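Local coordinates for peptide-binding protein (Photobacterium damsela subsp. piscicida, PDB 6SQX) that cleaves the peptidoglycan of potentially competing bacteria as a secreted NlpC/P60 endopeptidase, probably acting as a cysteine-type peptidase, at residues Y51-R54 with Q55-Y59; S342-Y345 with Q346-A350; T295-Y298 with K299-A302. All coordinates share one frame; numbering follows the deposited sequence. Where two conformers were deposited one is given.

Along the chain the order is contact 1, contact 3, contact 2. Contact 1 lies within helix 50-64, contact 3 opens helix 298-308, and contact 2 fills helix 343-349 in the NlpC/P60 domain. The centres of contacts 1 and 3 are about 16 Å apart and the two touch where I53 meets P296, whereas the centre of contact 2 lies about 19 Å from that of contact 1 and about 23 Å from that of contact 3. F335, just after helix 326-334, is a shared neighbour: its carbonyl receives N57 of contact 1 and its ring stacks on F301 of contact 3. The N-terminal helix is thus packed against parts of the chain far later in sequence.

Contact 1: residues Y51-R54 with Q55-Y59; sequences YTIR and QMNEY
I53 and M56 meet on the protein-facing side of helix 50-64, where CD1 of I53 lies 4.0 Å from SD of M56 and the two side chains cross at about a right angle. The isoleucine CD1 also reaches ND2 of N57, at 3.8 Å, because chi1 of -166° swings CG1 away from the backbone N and along the helix toward the following turn. T52 and M56 run side by side, pointing the same way, with CG2 of T52 3.8 Å from the methionine CE; the threonine hydroxyl turns instead to D49. Backbone bonds from Q55, M56, N57 and E58 to the carbonyls four residues earlier hold the turn together.

The other side of the helix is looser and largely exposed. NE of R54 makes a nearly straight salt bridge to OE2 of E58 (3.0 Å, 173°). The oxygen sits at the edge of the guanidinium, almost in its plane, and is approached on its syn side from above the carboxylate plane; the guanidinium and carboxylate planes are 61° apart. Y51 and Q55 make a softer contact: CG of Q55 stands over one face of the tyrosine ring, 4.1 Å from its centroid, a CH-pi interaction. Bending of the glutamine at chi2 folds its amide back along the ring, with NE2 3.5 Å from CE1 of Y51.

ND2 of N57 bonds the carbonyls of F335 and G336, M56 rests on I337 and T476, and I53 packs on P296. The inner side of helix 50-64 is thereby fastened to the chain just after helix 326-334, to the end of the modelled chain and to the approach to helix 298-308.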
ATOM      1  N   TYR A  51      22.482   7.453  11.717  1.00 36.44           N
ATOM      2  CA  TYR A  51      22.005   6.668  12.849  1.00 36.23           C
ATOM      3  C   TYR A  51      20.540   6.308  12.684  1.00 35.09           C
ATOM      4  O   TYR A  51      20.136   5.159  12.895  1.00 35.93           O
ATOM      5  CB  TYR A  51      22.205   7.446  14.148  1.00 40.24           C
ATOM      6  CG  TYR A  51      21.585   6.761  15.338  1.00 43.05           C
ATOM      7  CD1 TYR A  51      22.254   5.734  15.991  1.00 46.23           C
ATOM      8  CD2 TYR A  51      20.336   7.142  15.818  1.00 44.48           C
ATOM      9  CE1 TYR A  51      21.693   5.095  17.079  1.00 46.92           C
ATOM     10  CE2 TYR A  51      19.762   6.504  16.915  1.00 46.61           C
ATOM     11  CZ  TYR A  51      20.452   5.485  17.542  1.00 47.93           C
ATOM     12  OH  TYR A  51      19.903   4.834  18.627  1.00 50.28           O
ATOM     13  N   THR A  52      19.728   7.287  12.287  1.00 32.27           N
ATOM     14  CA  THR A  52      18.293   7.067  12.219  1.00 30.62           C
ATOM     15  C   THR A  52      17.944   6.098  11.099  1.00 27.27           C
ATOM     16  O   THR A  52      17.102   5.210  11.280  1.00 27.97           O
ATOM     17  CB  THR A  52      17.588   8.411  12.037  1.00 32.88           C
ATOM     18  OG1 THR A  52      17.871   9.248  13.171  1.00 35.42           O
ATOM     19  CG2 THR A  52      16.086   8.199  11.925  1.00 33.40           C
ATOM     20  N   ILE A  53      18.554   6.265   9.922  1.00 27.36           N
ATOM     21  CA  ILE A  53      18.223   5.360   8.819  1.00 26.19           C
ATOM     22  C   ILE A  53      18.682   3.933   9.132  1.00 26.47           C
ATOM     23  O   ILE A  53      18.012   2.967   8.737  1.00 25.25           O
ATOM     24  CB  ILE A  53      18.712   5.896   7.448  1.00 27.01           C
ATOM     25  CG1 ILE A  53      18.062   5.121   6.275  1.00 26.51           C
ATOM     26  CG2 ILE A  53      20.221   5.785   7.316  1.00 28.40           C
ATOM     27  CD1 ILE A  53      16.546   5.209   6.224  1.00 26.77           C
ATOM     28  N   ARG A  54      19.803   3.775   9.851  1.00 27.50           N
ATOM     29  CA  ARG A  54      20.232   2.442  10.252  1.00 29.51           C
ATOM     30  C   ARG A  54      19.182   1.780  11.145  1.00 28.41           C
ATOM     31  O   ARG A  54      18.839   0.611  10.950  1.00 28.89           O
ATOM     32  CB  ARG A  54      21.587   2.508  10.967  1.00 36.32           C
ATOM     33  CG  ARG A  54      22.002   1.165  11.529  1.00 45.58           C
ATOM     34  CD  ARG A  54      23.241   1.282  12.420  1.00 55.85           C
ATOM     35  NE  ARG A  54      23.419   0.095  13.257  1.00 64.07           N
ATOM     36  CZ  ARG A  54      24.506  -0.161  13.984  1.00 70.00           C
ATOM     37  NH1 ARG A  54      24.569  -1.269  14.717  1.00 72.16           N
ATOM     38  NH2 ARG A  54      25.530   0.687  13.978  1.00 71.41           N
ATOM     39  N   GLN A  55      18.641   2.521  12.123  1.00 26.58           N
ATOM     40  CA  GLN A  55      17.602   1.947  12.971  1.00 26.35           C
ATOM     41  C   GLN A  55      16.361   1.606  12.158  1.00 24.14           C
ATOM     42  O   GLN A  55      15.745   0.544  12.351  1.00 25.54           O
ATOM     43  CB  GLN A  55      17.230   2.921  14.087  1.00 33.59           C
ATOM     44  CG  GLN A  55      18.407   3.402  14.943  1.00 39.93           C
ATOM     45  CD  GLN A  55      19.288   2.267  15.464  1.00 47.35           C
ATOM     46  OE1 GLN A  55      18.804   1.343  16.123  1.00 50.74           O
ATOM     47  NE2 GLN A  55      20.597   2.340  15.171  1.00 49.08           N
ATOM     48  N   MET A  56      15.980   2.487  11.217  1.00 22.71           N
ATOM     49  CA  MET A  56      14.822   2.203  10.377  1.00 22.56           C
ATOM     50  C   MET A  56      15.065   0.973   9.504  1.00 21.86           C
ATOM     51  O   MET A  56      14.155   0.158   9.290  1.00 21.61           O
ATOM     52  CB  MET A  56      14.510   3.414   9.478  1.00 24.01           C
ATOM     53  CG  MET A  56      13.976   4.614  10.240  1.00 25.26           C
ATOM     54  SD  MET A  56      13.890   6.016   9.146  1.00 30.05           S
ATOM     55  CE  MET A  56      12.879   7.130  10.115  1.00 31.66           C
ATOM     56  N   ASN A  57      16.285   0.843   8.961  1.00 21.30           N
ATOM     57  CA  ASN A  57      16.573  -0.290   8.083  1.00 22.26           C
ATOM     58  C   ASN A  57      16.581  -1.603   8.873  1.00 23.21           C
ATOM     59  O   ASN A  57      16.127  -2.631   8.366  1.00 24.42           O
ATOM     60  CB  ASN A  57      17.933  -0.120   7.399  1.00 21.76           C
ATOM     61  CG  ASN A  57      17.988   0.983   6.338  1.00 21.61           C
ATOM     62  OD1 ASN A  57      19.115   1.394   5.983  1.00 22.90           O
ATOM     63  ND2 ASN A  57      16.825   1.448   5.822  1.00 22.08           N
ATOM     64  N   GLU A  58      17.090  -1.587  10.117  1.00 22.88           N
ATOM     65  CA  GLU A  58      17.030  -2.793  10.945  1.00 23.16           C
ATOM     66  C   GLU A  58      15.584  -3.185  11.224  1.00 22.68           C
ATOM     67  O   GLU A  58      15.215  -4.369  11.147  1.00 23.68           O
ATOM     68  CB  GLU A  58      17.804  -2.571  12.244  1.00 27.24           C
ATOM     69  CG  GLU A  58      19.304  -2.610  12.014  1.00 31.86           C
ATOM     70  CD  GLU A  58      20.084  -2.276  13.258  1.00 39.29           C
ATOM     71  OE1 GLU A  58      19.467  -2.304  14.356  1.00 43.18           O
ATOM     72  OE2 GLU A  58      21.301  -2.002  13.145  1.00 41.20           O
ATOM     73  N   TYR A  59      14.740  -2.202  11.536  1.00 21.03           N
ATOM     74  CA  TYR A  59      13.333  -2.509  11.750  1.00 20.35           C
ATOM     75  C   TYR A  59      12.715  -3.080  10.485  1.00 21.00           C
ATOM     76  O   TYR A  59      12.016  -4.094  10.533  1.00 21.66           O
ATOM     77  CB  TYR A  59      12.579  -1.268  12.234  1.00 21.18           C
ATOM     78  CG  TYR A  59      11.113  -1.458  12.486  1.00 21.51           C
ATOM     79  CD1 TYR A  59      10.665  -2.282  13.508  1.00 22.00           C
ATOM     80  CD2 TYR A  59      10.154  -0.792  11.709  1.00 21.04           C
ATOM     81  CE1 TYR A  59       9.313  -2.442  13.760  1.00 22.03           C
ATOM     82  CE2 TYR A  59       8.792  -0.946  11.946  1.00 22.12           C
ATOM     83  CZ  TYR A  59       8.366  -1.785  12.978  1.00 22.29           C
ATOM     84  OH  TYR A  59       7.022  -1.941  13.217  1.00 23.33           O
TER

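Contact 2: residues S342-Y345 with Q346-A350; sequences SSFY and QANYA. With EDO (1,2-ethanediol), chain F.
N348 folds back over F344, one turn earlier in the short helix 343-349 of the NlpC/P60 domain. Its CB lies 3.4 Å from the carbonyl O of F344, and CG comes within 4.1 Å of CZ in the phenylalanine ring. At the tip, ND2 donates to F344 O (3.0 Å, 167°), with the acceptor lying in the plane of the asparagine amide. The same nitrogen hovers 3.4 Å above one face of the F344 ring, displaced toward the rim, its amide plane inclined by 33° to the ring. The ring can lie under the amide because chi1 of 174° turns it away from its own backbone N and toward the later turn.

F344 O also accepts from the backbone N of N348. Y345 and Y349 lie side by side and meet rim to rim, CD1 of Y345 being 3.5 Å from CE2 of Y349; the stacking partner of Y345 is instead Y79, outside the helix. On the inner side, S343, Q346 and A347 pack on strands 353-355, 382-387 and 395-405 of the domain's antiparallel sheet, while NE2 of Q346 bonds the carbonyls of P340 and S325, the latter next to C324, oxidised here to cysteinesulfonic acid and probably the nucleophile of the family's Asp-Cys-Ser-Gly motif. A 1,2-ethanediol donates from O2 to A350 O (2.7 Å) and is also hydrogen-bonded to OG1 of T476.

With both donors of N348 pulling on it, F344 O is probably more polarised than a carbonyl with a single helical bond, and the asparagine amide is fixed in rotation over the ring.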
ATOM      1  N   SER A 342      -2.261  -0.560   6.009  1.00 18.76           N
ATOM      2  CA  SER A 342      -3.430   0.303   5.938  0.56 19.45           C
ATOM      3  C   SER A 342      -3.257   1.595   6.729  1.00 19.35           C
ATOM      4  O   SER A 342      -2.405   1.719   7.617  1.00 20.63           O
ATOM      5  CB  SER A 342      -4.693  -0.451   6.369  0.56 20.42           C
ATOM      6  OG  SER A 342      -4.874  -1.595   5.531  0.56 21.82           O
ATOM      7  N   SER A 343      -4.108   2.571   6.389  1.00 19.10           N
ATOM      8  CA  SER A 343      -3.977   3.916   6.973  1.00 19.99           C
ATOM      9  C   SER A 343      -4.082   3.919   8.494  1.00 20.34           C
ATOM     10  O   SER A 343      -3.339   4.660   9.154  1.00 21.46           O
ATOM     11  CB  SER A 343      -4.983   4.907   6.362  1.00 21.40           C
ATOM     12  OG  SER A 343      -6.325   4.520   6.634  1.00 21.11           O
ATOM     13  N   PHE A 344      -5.010   3.139   9.065  1.00 19.90           N
ATOM     14  CA  PHE A 344      -5.157   3.143  10.522  1.00 21.16           C
ATOM     15  C   PHE A 344      -3.886   2.632  11.187  1.00 21.44           C
ATOM     16  O   PHE A 344      -3.418   3.192  12.195  1.00 21.98           O
ATOM     17  CB  PHE A 344      -6.335   2.272  10.942  1.00 23.14           C
ATOM     18  CG  PHE A 344      -6.445   2.117  12.431  1.00 24.44           C
ATOM     19  CD1 PHE A 344      -7.137   3.053  13.193  1.00 25.77           C
ATOM     20  CD2 PHE A 344      -5.829   1.050  13.075  1.00 25.29           C
ATOM     21  CE1 PHE A 344      -7.230   2.926  14.589  1.00 27.07           C
ATOM     22  CE2 PHE A 344      -5.923   0.921  14.468  1.00 26.29           C
ATOM     23  CZ  PHE A 344      -6.621   1.871  15.213  1.00 26.99           C
ATOM     24  N   TYR A 345      -3.314   1.555  10.643  1.00 20.97           N
ATOM     25  CA  TYR A 345      -2.119   0.999  11.261  1.00 20.71           C
ATOM     26  C   TYR A 345      -0.899   1.872  11.017  1.00 20.41           C
ATOM     27  O   TYR A 345      -0.013   1.958  11.878  1.00 21.31           O
ATOM     28  CB  TYR A 345      -1.914  -0.451  10.819  1.00 20.74           C
ATOM     29  CG  TYR A 345      -2.982  -1.353  11.395  1.00 21.63           C
ATOM     30  CD1 TYR A 345      -2.858  -1.853  12.688  1.00 22.26           C
ATOM     31  CD2 TYR A 345      -4.127  -1.678  10.667  1.00 24.03           C
ATOM     32  CE1 TYR A 345      -3.851  -2.661  13.227  1.00 25.15           C
ATOM     33  CE2 TYR A 345      -5.120  -2.488  11.190  1.00 26.27           C
ATOM     34  CZ  TYR A 345      -4.978  -2.972  12.475  1.00 27.72           C
ATOM     35  OH  TYR A 345      -5.947  -3.762  13.016  1.00 32.44           O
ATOM     36  N   GLN A 346      -0.831   2.544   9.851  1.00 19.68           N
ATOM     37  CA  GLN A 346       0.251   3.508   9.640  1.00 20.19           C
ATOM     38  C   GLN A 346       0.159   4.639  10.651  1.00 21.03           C
ATOM     39  O   GLN A 346       1.148   4.971  11.331  1.00 21.00           O
ATOM     40  CB  GLN A 346       0.207   4.061   8.200  1.00 19.86           C
ATOM     41  CG  GLN A 346       0.529   2.984   7.159  1.00 19.06           C
ATOM     42  CD  GLN A 346       0.472   3.499   5.744  1.00 18.63           C
ATOM     43  OE1 GLN A 346      -0.059   4.575   5.488  1.00 20.23           O
ATOM     44  NE2 GLN A 346       0.972   2.702   4.818  1.00 18.52           N
ATOM     45  N   ALA A 347      -1.045   5.218  10.781  1.00 20.24           N
ATOM     46  CA  ALA A 347      -1.217   6.376  11.655  1.00 21.02           C
ATOM     47  C   ALA A 347      -0.899   6.038  13.104  1.00 21.66           C
ATOM     48  O   ALA A 347      -0.333   6.861  13.821  1.00 22.57           O
ATOM     49  CB  ALA A 347      -2.644   6.897  11.566  1.00 22.79           C
ATOM     50  N   ASN A 348      -1.253   4.829  13.547  1.00 21.96           N
ATOM     51  CA  ASN A 348      -1.112   4.465  14.948  1.00 23.48           C
ATOM     52  C   ASN A 348       0.182   3.733  15.281  1.00 23.81           C
ATOM     53  O   ASN A 348       0.616   3.775  16.440  1.00 24.42           O
ATOM     54  CB  ASN A 348      -2.338   3.665  15.380  1.00 24.37           C
ATOM     55  CG  ASN A 348      -3.534   4.555  15.580  1.00 24.29           C
ATOM     56  OD1 ASN A 348      -3.729   5.096  16.676  1.00 25.98           O
ATOM     57  ND2 ASN A 348      -4.356   4.712  14.545  1.00 25.54           N
ATOM     58  N   TYR A 349       0.815   3.060  14.319  1.00 22.27           N
ATOM     59  CA  TYR A 349       1.943   2.190  14.641  1.00 22.56           C
ATOM     60  C   TYR A 349       3.229   2.528  13.913  1.00 21.70           C
ATOM     61  O   TYR A 349       4.259   1.904  14.200  1.00 24.49           O
ATOM     62  CB  TYR A 349       1.598   0.704  14.411  1.00 21.46           C
ATOM     63  CG  TYR A 349       0.447   0.269  15.309  1.00 22.60           C
ATOM     64  CD1 TYR A 349       0.658  -0.038  16.659  1.00 23.40           C
ATOM     65  CD2 TYR A 349      -0.852   0.173  14.814  1.00 25.10           C
ATOM     66  CE1 TYR A 349      -0.401  -0.385  17.462  1.00 24.27           C
ATOM     67  CE2 TYR A 349      -1.906  -0.149  15.629  1.00 24.76           C
ATOM     68  CZ  TYR A 349      -1.668  -0.459  16.951  1.00 24.52           C
ATOM     69  OH  TYR A 349      -2.727  -0.808  17.763  1.00 25.49           O
ATOM     70  N   ALA A 350       3.206   3.472  12.976  1.00 21.28           N
ATOM     71  CA  ALA A 350       4.469   3.910  12.406  1.00 22.86           C
ATOM     72  C   ALA A 350       5.170   4.954  13.267  1.00 23.89           C
ATOM     73  O   ALA A 350       6.329   5.300  12.993  1.00 25.70           O
ATOM     74  CB  ALA A 350       4.253   4.447  10.980  1.00 22.68           C
TER
HETATM   75  C1  EDO F 504      10.236   4.182  11.037  1.00 39.04           C
HETATM   76  O1  EDO F 504      10.852   2.898  11.190  1.00 27.49           O
HETATM   77  C2  EDO F 504       8.790   4.023  10.605  1.00 32.11           C
HETATM   78  O2  EDO F 504       7.975   3.578  11.704  1.00 34.32           O

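Contact 3: residues T295-Y298 with K299-A302; sequences TPSY and KNFA
S297 caps helix 298-308: from the N-cap position its OG accepts the backbone N of N300 at 2.9 Å. With chi1 at 62° the hydroxyl is set between the backbone N and the carbonyl carbon, facing the first turn, where it takes up an N-H whose carbonyl partner four residues back would lie in the loop. N300 makes a second link to the entering loop, its ND2 donating to T295 O (3.0 Å, 166°) with the oxygen almost in the asparagine amide plane. That carbonyl also receives a weak bond from S297 N, closing an inverse gamma turn centred on P296. The loop is therefore tied down by the helix it leads into. Regular helical bonding starts with F301 N to S297 O and A302 N to Y298 O.

Around these polar bonds the packing is carried by F301. CE1 of its ring touches the proline, coming 4.1 Å from P296 CB, and the ring itself stacks on F335. The backbone of P296 bonds to I47 and that of Y298 to K45, so the stretch joining strand 289-291 to helix 298-308 is stitched to the segment preceding helix 50-64. S297 O, besides accepting from F301 N, lies in the plane of the phenylalanine ring at its edge, 3.6 Å from CD1 of F301.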
ATOM      1  N   THR A 295      19.561   5.503  -1.013  1.00 23.56           N
ATOM      2  CA  THR A 295      19.969   6.521  -0.063  1.00 24.79           C
ATOM      3  C   THR A 295      18.834   7.518   0.163  1.00 23.83           C
ATOM      4  O   THR A 295      18.203   7.963  -0.808  1.00 23.28           O
ATOM      5  CB  THR A 295      21.183   7.250  -0.634  1.00 27.81           C
ATOM      6  OG1 THR A 295      22.258   6.314  -0.787  1.00 30.74           O
ATOM      7  CG2 THR A 295      21.628   8.357   0.286  1.00 30.91           C
ATOM      8  N   PRO A 296      18.526   7.890   1.443  1.00 23.72           N
ATOM      9  CA  PRO A 296      17.361   8.725   1.751  1.00 23.45           C
ATOM     10  C   PRO A 296      17.634  10.223   1.589  1.00 23.30           C
ATOM     11  O   PRO A 296      17.442  11.019   2.512  1.00 24.59           O
ATOM     12  CB  PRO A 296      17.038   8.335   3.196  1.00 24.44           C
ATOM     13  CG  PRO A 296      18.419   8.131   3.795  1.00 25.10           C
ATOM     14  CD  PRO A 296      19.193   7.404   2.670  1.00 25.03           C
ATOM     15  N   SER A 297      18.107  10.606   0.401  1.00 24.15           N
ATOM     16  CA  SER A 297      18.379  11.995   0.100  1.00 23.35           C
ATOM     17  C   SER A 297      17.087  12.688  -0.331  1.00 22.90           C
ATOM     18  O   SER A 297      16.147  12.054  -0.841  1.00 22.88           O
ATOM     19  CB  SER A 297      19.409  12.069  -1.034  1.00 24.29           C
ATOM     20  OG  SER A 297      18.909  11.467  -2.221  1.00 24.57           O
ATOM     21  N   TYR A 298      17.048  14.016  -0.144  1.00 22.42           N
ATOM     22  CA  TYR A 298      15.933  14.765  -0.732  1.00 22.35           C
ATOM     23  C   TYR A 298      15.818  14.501  -2.236  1.00 22.49           C
ATOM     24  O   TYR A 298      14.711  14.317  -2.751  1.00 23.50           O
ATOM     25  CB  TYR A 298      16.045  16.278  -0.476  1.00 24.46           C
ATOM     26  CG  TYR A 298      15.688  16.654   0.954  1.00 25.09           C
ATOM     27  CD1 TYR A 298      14.364  16.773   1.360  1.00 26.22           C
ATOM     28  CD2 TYR A 298      16.689  16.882   1.904  1.00 26.33           C
ATOM     29  CE1 TYR A 298      14.046  17.098   2.698  1.00 27.24           C
ATOM     30  CE2 TYR A 298      16.388  17.213   3.218  1.00 27.45           C
ATOM     31  CZ  TYR A 298      15.064  17.317   3.613  1.00 29.01           C
ATOM     32  OH  TYR A 298      14.774  17.643   4.932  1.00 31.13           O
ATOM     33  N   LYS A 299      16.957  14.477  -2.955  1.00 22.68           N
ATOM     34  CA  LYS A 299      16.903  14.213  -4.397  1.00 22.45           C
ATOM     35  C   LYS A 299      16.231  12.875  -4.705  1.00 22.08           C
ATOM     36  O   LYS A 299      15.374  12.789  -5.595  1.00 22.00           O
ATOM     37  CB  LYS A 299      18.308  14.233  -5.019  1.00 25.71           C
ATOM     38  CG  LYS A 299      18.838  15.571  -5.377  1.00 29.39           C
ATOM     39  CD  LYS A 299      20.268  15.430  -5.879  1.00 32.91           C
ATOM     40  CE  LYS A 299      20.717  16.720  -6.584  1.00 38.27           C
ATOM     41  NZ  LYS A 299      22.186  16.794  -6.811  1.00 40.51           N
ATOM     42  N   ASN A 300      16.641  11.798  -4.006  1.00 21.37           N
ATOM     43  CA  ASN A 300      16.066  10.490  -4.303  1.00 21.83           C
ATOM     44  C   ASN A 300      14.587  10.414  -3.939  1.00 21.28           C
ATOM     45  O   ASN A 300      13.790   9.792  -4.667  1.00 20.70           O
ATOM     46  CB  ASN A 300      16.849   9.377  -3.610  1.00 22.10           C
ATOM     47  CG  ASN A 300      18.172   9.076  -4.311  1.00 24.25           C
ATOM     48  OD1 ASN A 300      18.331   9.413  -5.502  1.00 27.51           O
ATOM     49  ND2 ASN A 300      19.107   8.411  -3.612  1.00 24.64           N
ATOM     50  N   PHE A 301      14.193  11.009  -2.803  1.00 20.63           N
ATOM     51  CA  PHE A 301      12.762  11.031  -2.481  1.00 19.50           C
ATOM     52  C   PHE A 301      11.978  11.743  -3.582  1.00 19.92           C
ATOM     53  O   PHE A 301      10.899  11.283  -3.983  1.00 21.57           O
ATOM     54  CB  PHE A 301      12.523  11.715  -1.131  1.00 21.50           C
ATOM     55  CG  PHE A 301      12.382  10.744   0.015  1.00 20.95           C
ATOM     56  CD1 PHE A 301      13.506  10.167   0.597  1.00 21.28           C
ATOM     57  CD2 PHE A 301      11.122  10.405   0.507  1.00 22.70           C
ATOM     58  CE1 PHE A 301      13.387   9.257   1.640  1.00 22.46           C
ATOM     59  CE2 PHE A 301      10.998   9.498   1.576  1.00 24.84           C
ATOM     60  CZ  PHE A 301      12.134   8.934   2.118  1.00 24.75           C
ATOM     61  N   ALA A 302      12.523  12.873  -4.076  1.00 19.45           N
ATOM     62  CA  ALA A 302      11.862  13.638  -5.137  1.00 19.67           C
ATOM     63  C   ALA A 302      11.732  12.818  -6.417  1.00 19.65           C
ATOM     64  O   ALA A 302      10.669  12.814  -7.054  1.00 20.00           O
ATOM     65  CB  ALA A 302      12.609  14.950  -5.393  1.00 20.98           C
TER